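Local structure of galactose-1-phosphate uridylyltransferase (Pyrobaculum aerophilum str. IM2, 6K9Z) at residues C170-I175 with H264-I269; F185-W190 with A227-I232. The protein probably transfers uridylyl groups between UDP-glucose and galactose 1-phosphate, and binds zinc, iron and UDP. The protein carries 1 engineered substitution. One frame throughout, in Å; residues are numbered along the deposited sequence.

Interaction 1 (C170-I175 with H264-I269); sequences CLHCRI and HLHFEI. With ZN (zinc ion), chain D; FE (Fe (III) ion), chain E.
H172 reaches from the first turn of its helix over H264, in the loop that leads into strand 266-271. Its CB meets CB of H264 at 3.3 Å, a close contact; the two side chains run antiparallel past one another. CG of H172 still lies near CB of H264. Farther out, CD2 passes the backbone N of H264, which sits over one face of the H172 ring. On the other branch, CE1 of H172 comes to 3.7 Å from CE1 of H266. The two rings meet obliquely, with planes 32° apart. Both ring nitrogens of H172 are satisfied elsewhere: ND1 bonds to Y207 OH and NE2 to S160 OG.

H264 turns the other way, to the zinc ion. Its CG is anti to the backbone N (chi1 -163°), and ND1 binds the metal at 2.3 Å. Its NE2 is hydrogen-bonded to P208 O. C170 SG and C173 SG each bind the same zinc ion, and both sulfurs lie at the edge of the H264 ring. H211 completes this Cys2His2 site. C170 sits at the N-cap position, and its SG accepts from C173 N at 3.4 Å, a capping bond. One sulfur thus serves both the metal and the helix start.

H266 ND1 donates to H264 O at 2.8 Å, in the plane of its ring, which fixes the ring's rotation. Its NE2 is then directed at the iron(III) ion, bound at 2.2 Å. E268 OE1, E156, H252 and a water also bind the iron.

Helix 171-178 packs against the second subunit, and F8 of that subunit stacks with the H172 ring. Strand 266-271 lies between strands 247-252 and 202-208 in the large antiparallel sheet of this half-barrel.

Interaction 2 (F185-W190 with A227-I232); sequences FQNRNW and AEALKI
The F185 ring has I232 over one face and E228 at its edge. I232 CG2 makes a CH-pi contact, 4.3 Å from the ring centroid and displaced toward the rim. I232 CD1 touches F185 CZ at 3.8 Å. E228 OE1 lies in the ring plane beside CZ, and its carboxylate stands perpendicular to the ring. CE2 of F185 rests on A229 CA. A229 CB also meets W190 CB at 4.1 Å.

N187 lies alongside E228, the two side chains running in opposite directions. Its ND2 donates to E228 OE1 at 3.1 Å, with an N-H...O angle of 157°. The oxygen is met on its anti side, and the amide and carboxylate planes differ by 42°. OD1 of N187 accepts from N189 N at 3.2 Å, forming an Asx turn, and more weakly from W190 N. ND2 also bonds to D225 O.

OD1 therefore holds the hairpin turn, while ND2 ties it to helix 220-240. The carboxylate of E228, probably charged, meets a neutral amide donor here, beside an apolar patch of F185, A229 and I232.

Both interactions lie in the C-terminal half of the chain, with centres about 15 Å apart. Interaction 2 is nested along the chain inside the loop closed by interaction 1. They touch where L265 CD1 packs on W190 CH2 at 4.0 Å. W190 is thus a bridge: its CB faces helix 220-240, while its indole reaches L265, in the loop between zinc ligand H264 and iron ligand H266. Its side chain comes within about 7 Å of those of H264 and H266, and within about 11 Å of the zinc ion, but binds neither metal. Interaction 1 holds metal ligands; interaction 2 packs helix 220-240 against edge strand 183-186 and the turn that follows it. The UDP-binding residues belong to the N-terminal half.

Interaction 1 (C170-I175 with H264-I269)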
loop_
_atom_site.group_PDB
_atom_site.type_symbol
_atom_site.label_atom_id
_atom_site.label_comp_id
_atom_site.label_asym_id
_atom_site.label_seq_id
_atom_site.Cartn_x
_atom_site.Cartn_y
_atom_site.Cartn_z
ATOM N N CYS A 170 -21.094 12.989 13.195
ATOM C CA CYS A 170 -20.216 12.427 12.143
ATOM C C CYS A 170 -18.825 13.106 12.214
ATOM O O CYS A 170 -18.719 14.347 12.068
ATOM C CB CYS A 170 -20.840 12.651 10.764
ATOM S SG CYS A 170 -19.724 12.312 9.379
ATOM N N LEU A 171 -17.767 12.270 12.430
ATOM C CA LEU A 171 -16.366 12.787 12.540
ATOM C C LEU A 171 -15.966 13.498 11.244
ATOM O O LEU A 171 -15.341 14.559 11.316
ATOM C CB LEU A 171 -15.362 11.667 12.811
ATOM C CG LEU A 171 -13.913 12.141 12.963
ATOM C CD1 LEU A 171 -13.771 13.297 13.945
ATOM C CD2 LEU A 171 -13.051 10.972 13.377
ATOM N N HIS A 172 -16.383 12.955 10.097
ATOM C CA HIS A 172 -16.041 13.574 8.788
ATOM C C HIS A 172 -16.648 14.979 8.719
ATOM O O HIS A 172 -15.976 15.897 8.237
ATOM C CB HIS A 172 -16.564 12.714 7.632
ATOM C CG HIS A 172 -16.026 11.324 7.612
ATOM N ND1 HIS A 172 -14.909 10.981 6.885
ATOM C CD2 HIS A 172 -16.454 10.193 8.208
ATOM C CE1 HIS A 172 -14.667 9.698 7.039
ATOM N NE2 HIS A 172 -15.603 9.192 7.841
ATOM N N CYS A 173 -17.882 15.125 9.197
ATOM C CA CYS A 173 -18.571 16.445 9.179
ATOM C C CYS A 173 -17.689 17.440 9.993
ATOM O O CYS A 173 -17.509 18.650 9.587
ATOM C CB CYS A 173 -19.981 16.333 9.761
ATOM S SG CYS A 173 -21.234 15.850 8.519
ATOM N N ARG A 174 -17.217 16.979 11.142
ATOM C CA ARG A 174 -16.421 17.833 12.090
ATOM C C ARG A 174 -15.121 18.251 11.388
ATOM O O ARG A 174 -14.745 19.405 11.458
ATOM C CB ARG A 174 -16.202 17.059 13.383
ATOM C CG ARG A 174 -17.498 16.680 14.094
ATOM C CD ARG A 174 -18.133 17.857 14.823
ATOM N NE ARG A 174 -17.123 18.674 15.503
ATOM C CZ ARG A 174 -16.332 18.291 16.528
ATOM N NH1 ARG A 174 -16.398 17.060 17.014
ATOM N NH2 ARG A 174 -15.463 19.153 17.052
ATOM N N ILE A 175 -14.452 17.318 10.734
ATOM C CA ILE A 175 -13.181 17.605 10.012
ATOM C C ILE A 175 -13.429 18.614 8.874
ATOM O O ILE A 175 -12.726 19.659 8.780
ATOM C CB ILE A 175 -12.525 16.297 9.556
ATOM C CG1 ILE A 175 -11.972 15.507 10.736
ATOM C CG2 ILE A 175 -11.444 16.617 8.531
ATOM C CD1 ILE A 175 -11.494 14.102 10.406
ATOM N N HIS A 264 -19.218 9.362 5.727
ATOM C CA HIS A 264 -19.319 10.496 4.772
ATOM C C HIS A 264 -18.429 10.205 3.559
ATOM O O HIS A 264 -17.227 9.974 3.762
ATOM C CB HIS A 264 -18.860 11.739 5.545
ATOM C CG HIS A 264 -19.213 13.070 4.976
ATOM N ND1 HIS A 264 -19.630 14.109 5.777
ATOM C CD2 HIS A 264 -19.145 13.562 3.724
ATOM C CE1 HIS A 264 -19.832 15.177 5.041
ATOM N NE2 HIS A 264 -19.542 14.869 3.780
ATOM N N LEU A 265 -19.043 10.365 2.332
ATOM C CA LEU A 265 -18.240 9.915 1.187
ATOM C C LEU A 265 -17.151 10.939 0.933
ATOM O O LEU A 265 -17.314 12.173 1.279
ATOM C CB LEU A 265 -19.094 9.716 -0.062
ATOM C CG LEU A 265 -19.819 10.922 -0.635
ATOM C CD1 LEU A 265 -18.953 11.836 -1.480
ATOM C CD2 LEU A 265 -20.989 10.438 -1.517
ATOM N N HIS A 266 -16.084 10.621 0.295
ATOM C CA HIS A 266 -14.999 11.578 -0.056
ATOM C C HIS A 266 -14.165 10.937 -1.161
ATOM O O HIS A 266 -14.054 9.664 -1.158
ATOM C CB HIS A 266 -14.154 11.945 1.174
ATOM C CG HIS A 266 -13.743 10.761 2.006
ATOM N ND1 HIS A 266 -14.623 10.107 2.884
ATOM C CD2 HIS A 266 -12.560 10.133 2.133
ATOM C CE1 HIS A 266 -13.975 9.117 3.488
ATOM N NE2 HIS A 266 -12.709 9.138 3.104
ATOM N N PHE A 267 -13.580 11.754 -2.028
ATOM C CA PHE A 267 -12.543 11.328 -2.976
ATOM C C PHE A 267 -11.181 11.531 -2.311
ATOM O O PHE A 267 -10.965 12.596 -1.710
ATOM C CB PHE A 267 -12.647 12.070 -4.294
ATOM C CG PHE A 267 -13.874 11.713 -5.092
ATOM C CD1 PHE A 267 -15.094 12.320 -4.791
ATOM C CD2 PHE A 267 -13.821 10.777 -6.096
ATOM C CE1 PHE A 267 -16.229 12.031 -5.549
ATOM C CE2 PHE A 267 -14.941 10.526 -6.868
ATOM C CZ PHE A 267 -16.156 11.070 -6.542
ATOM N N GLU A 268 -10.322 10.500 -2.365
ATOM C CA GLU A 268 -8.908 10.669 -1.958
ATOM C C GLU A 268 -8.087 10.708 -3.246
ATOM O O GLU A 268 -8.228 9.810 -4.089
ATOM C CB GLU A 268 -8.446 9.627 -0.948
ATOM C CG GLU A 268 -9.300 9.530 0.286
ATOM C CD GLU A 268 -8.753 8.679 1.398
ATOM O OE1 GLU A 268 -9.218 8.853 2.531
ATOM O OE2 GLU A 268 -7.907 7.819 1.101
ATOM N N ILE A 269 -7.200 11.693 -3.341
ATOM C CA ILE A 269 -6.258 11.789 -4.463
ATOM C C ILE A 269 -4.835 11.741 -3.887
ATOM O O ILE A 269 -4.511 12.596 -3.027
ATOM C CB ILE A 269 -6.523 13.071 -5.267
ATOM C CG1 ILE A 269 -7.906 13.149 -5.897
ATOM C CG2 ILE A 269 -5.467 13.231 -6.329
ATOM C CD1 ILE A 269 -8.300 14.580 -6.241
HETATM ZN ZN ZN D . -20.721 13.709 7.797
HETATM FE FE FE E . -11.002 7.757 3.411
HETATM O O HOH W 1 -10.335 8.951 5.180
#

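Interaction 2 (F185-W190 with A227-I232)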
loop_
_atom_site.group_PDB
_atom_site.type_symbol
_atom_site.label_atom_id
_atom_site.label_comp_id
_atom_site.label_asym_id
_atom_site.label_seq_id
_atom_site.Cartn_x
_atom_site.Cartn_y
_atom_site.Cartn_z
ATOM N N PHE A 185 -9.197 24.349 -2.138
ATOM C CA PHE A 185 -10.298 24.809 -3.009
ATOM C C PHE A 185 -11.623 24.523 -2.327
ATOM O O PHE A 185 -11.778 23.510 -1.617
ATOM C CB PHE A 185 -10.212 24.175 -4.396
ATOM C CG PHE A 185 -11.391 24.517 -5.263
ATOM C CD1 PHE A 185 -11.491 25.775 -5.833
ATOM C CD2 PHE A 185 -12.420 23.612 -5.500
ATOM C CE1 PHE A 185 -12.575 26.122 -6.634
ATOM C CE2 PHE A 185 -13.542 23.995 -6.232
ATOM C CZ PHE A 185 -13.610 25.242 -6.811
ATOM N N GLN A 186 -12.610 25.393 -2.560
ATOM C CA GLN A 186 -13.980 25.057 -2.153
ATOM C C GLN A 186 -14.924 25.756 -3.097
ATOM O O GLN A 186 -14.576 26.784 -3.708
ATOM C CB GLN A 186 -14.230 25.422 -0.693
ATOM C CG GLN A 186 -14.348 26.937 -0.482
ATOM C CD GLN A 186 -14.555 27.246 0.978
ATOM O OE1 GLN A 186 -15.434 26.675 1.607
ATOM N NE2 GLN A 186 -13.732 28.145 1.519
ATOM N N ASN A 187 -16.089 25.145 -3.227
ATOM C CA ASN A 187 -17.235 25.737 -3.956
ATOM C C ASN A 187 -18.466 25.643 -3.042
ATOM O O ASN A 187 -18.333 25.415 -1.819
ATOM C CB ASN A 187 -17.367 25.276 -5.410
ATOM C CG ASN A 187 -17.568 23.787 -5.564
ATOM O OD1 ASN A 187 -18.059 23.130 -4.656
ATOM N ND2 ASN A 187 -17.202 23.259 -6.717
ATOM N N ARG A 188 -19.643 25.856 -3.599
ATOM C CA ARG A 188 -20.831 25.861 -2.715
ATOM C C ARG A 188 -21.047 24.482 -2.126
ATOM O O ARG A 188 -21.717 24.464 -1.095
ATOM C CB ARG A 188 -22.084 26.285 -3.478
ATOM C CG ARG A 188 -22.035 27.749 -3.864
ATOM C CD ARG A 188 -23.186 28.151 -4.725
ATOM N NE ARG A 188 -23.148 29.586 -4.907
ATOM C CZ ARG A 188 -24.167 30.304 -5.332
ATOM N NH1 ARG A 188 -25.273 29.680 -5.690
ATOM N NH2 ARG A 188 -24.103 31.631 -5.412
ATOM N N ASN A 189 -20.569 23.401 -2.761
ATOM C CA ASN A 189 -21.004 22.041 -2.338
ATOM C C ASN A 189 -19.824 21.172 -1.886
ATOM O O ASN A 189 -20.119 20.073 -1.337
ATOM C CB ASN A 189 -21.853 21.348 -3.391
ATOM C CG ASN A 189 -23.274 21.889 -3.389
ATOM O OD1 ASN A 189 -23.928 21.773 -2.360
ATOM N ND2 ASN A 189 -23.770 22.467 -4.482
ATOM N N TRP A 190 -18.588 21.597 -2.120
ATOM C CA TRP A 190 -17.375 20.737 -1.912
ATOM C C TRP A 190 -16.231 21.525 -1.269
ATOM O O TRP A 190 -16.111 22.742 -1.482
ATOM C CB TRP A 190 -16.934 20.075 -3.204
ATOM C CG TRP A 190 -18.010 19.204 -3.765
ATOM C CD1 TRP A 190 -19.030 19.606 -4.579
ATOM C CD2 TRP A 190 -18.204 17.796 -3.533
ATOM N NE1 TRP A 190 -19.860 18.558 -4.846
ATOM C CE2 TRP A 190 -19.365 17.426 -4.258
ATOM C CE3 TRP A 190 -17.426 16.786 -2.944
ATOM C CZ2 TRP A 190 -19.829 16.110 -4.284
ATOM C CZ3 TRP A 190 -17.906 15.495 -2.942
ATOM C CH2 TRP A 190 -19.086 15.168 -3.608
ATOM N N ALA A 227 -17.716 17.940 -10.341
ATOM C CA ALA A 227 -16.924 18.007 -11.577
ATOM C C ALA A 227 -15.930 19.173 -11.468
ATOM O O ALA A 227 -14.748 19.015 -11.816
ATOM C CB ALA A 227 -17.798 18.130 -12.768
ATOM N N GLU A 228 -16.361 20.323 -10.947
ATOM C CA GLU A 228 -15.481 21.514 -10.835
ATOM C C GLU A 228 -14.350 21.226 -9.833
ATOM O O GLU A 228 -13.139 21.503 -10.139
ATOM C CB GLU A 228 -16.290 22.741 -10.468
ATOM C CG GLU A 228 -15.419 23.970 -10.261
ATOM C CD GLU A 228 -16.239 25.212 -10.030
ATOM O OE1 GLU A 228 -16.732 25.402 -8.914
ATOM O OE2 GLU A 228 -16.486 25.935 -11.006
ATOM N N ALA A 229 -14.690 20.667 -8.673
ATOM C CA ALA A 229 -13.684 20.424 -7.632
ATOM C C ALA A 229 -12.641 19.431 -8.161
ATOM O O ALA A 229 -11.438 19.624 -7.910
ATOM C CB ALA A 229 -14.320 19.944 -6.352
ATOM N N LEU A 230 -13.071 18.388 -8.855
ATOM C CA LEU A 230 -12.143 17.405 -9.453
ATOM C C LEU A 230 -11.289 18.090 -10.525
ATOM O O LEU A 230 -10.059 17.947 -10.497
ATOM C CB LEU A 230 -12.939 16.248 -10.055
ATOM C CG LEU A 230 -13.528 15.282 -9.027
ATOM C CD1 LEU A 230 -14.463 14.265 -9.686
ATOM C CD2 LEU A 230 -12.396 14.587 -8.300
ATOM N N LYS A 231 -11.892 18.831 -11.426
ATOM C CA LYS A 231 -11.137 19.477 -12.506
ATOM C C LYS A 231 -10.083 20.392 -11.899
ATOM O O LYS A 231 -8.921 20.369 -12.362
ATOM C CB LYS A 231 -12.093 20.231 -13.431
ATOM C CG LYS A 231 -11.422 20.913 -14.597
ATOM C CD LYS A 231 -12.412 21.498 -15.620
ATOM C CE LYS A 231 -11.745 22.338 -16.685
ATOM N NZ LYS A 231 -10.922 21.516 -17.579
ATOM N N ILE A 232 -10.493 21.276 -10.989
ATOM C CA ILE A 232 -9.569 22.330 -10.490
ATOM C C ILE A 232 -8.465 21.673 -9.643
ATOM O O ILE A 232 -7.310 22.117 -9.766
ATOM C CB ILE A 232 -10.370 23.422 -9.770
ATOM C CG1 ILE A 232 -11.159 24.190 -10.844
ATOM C CG2 ILE A 232 -9.441 24.334 -8.990
ATOM C CD1 ILE A 232 -12.142 25.199 -10.313
#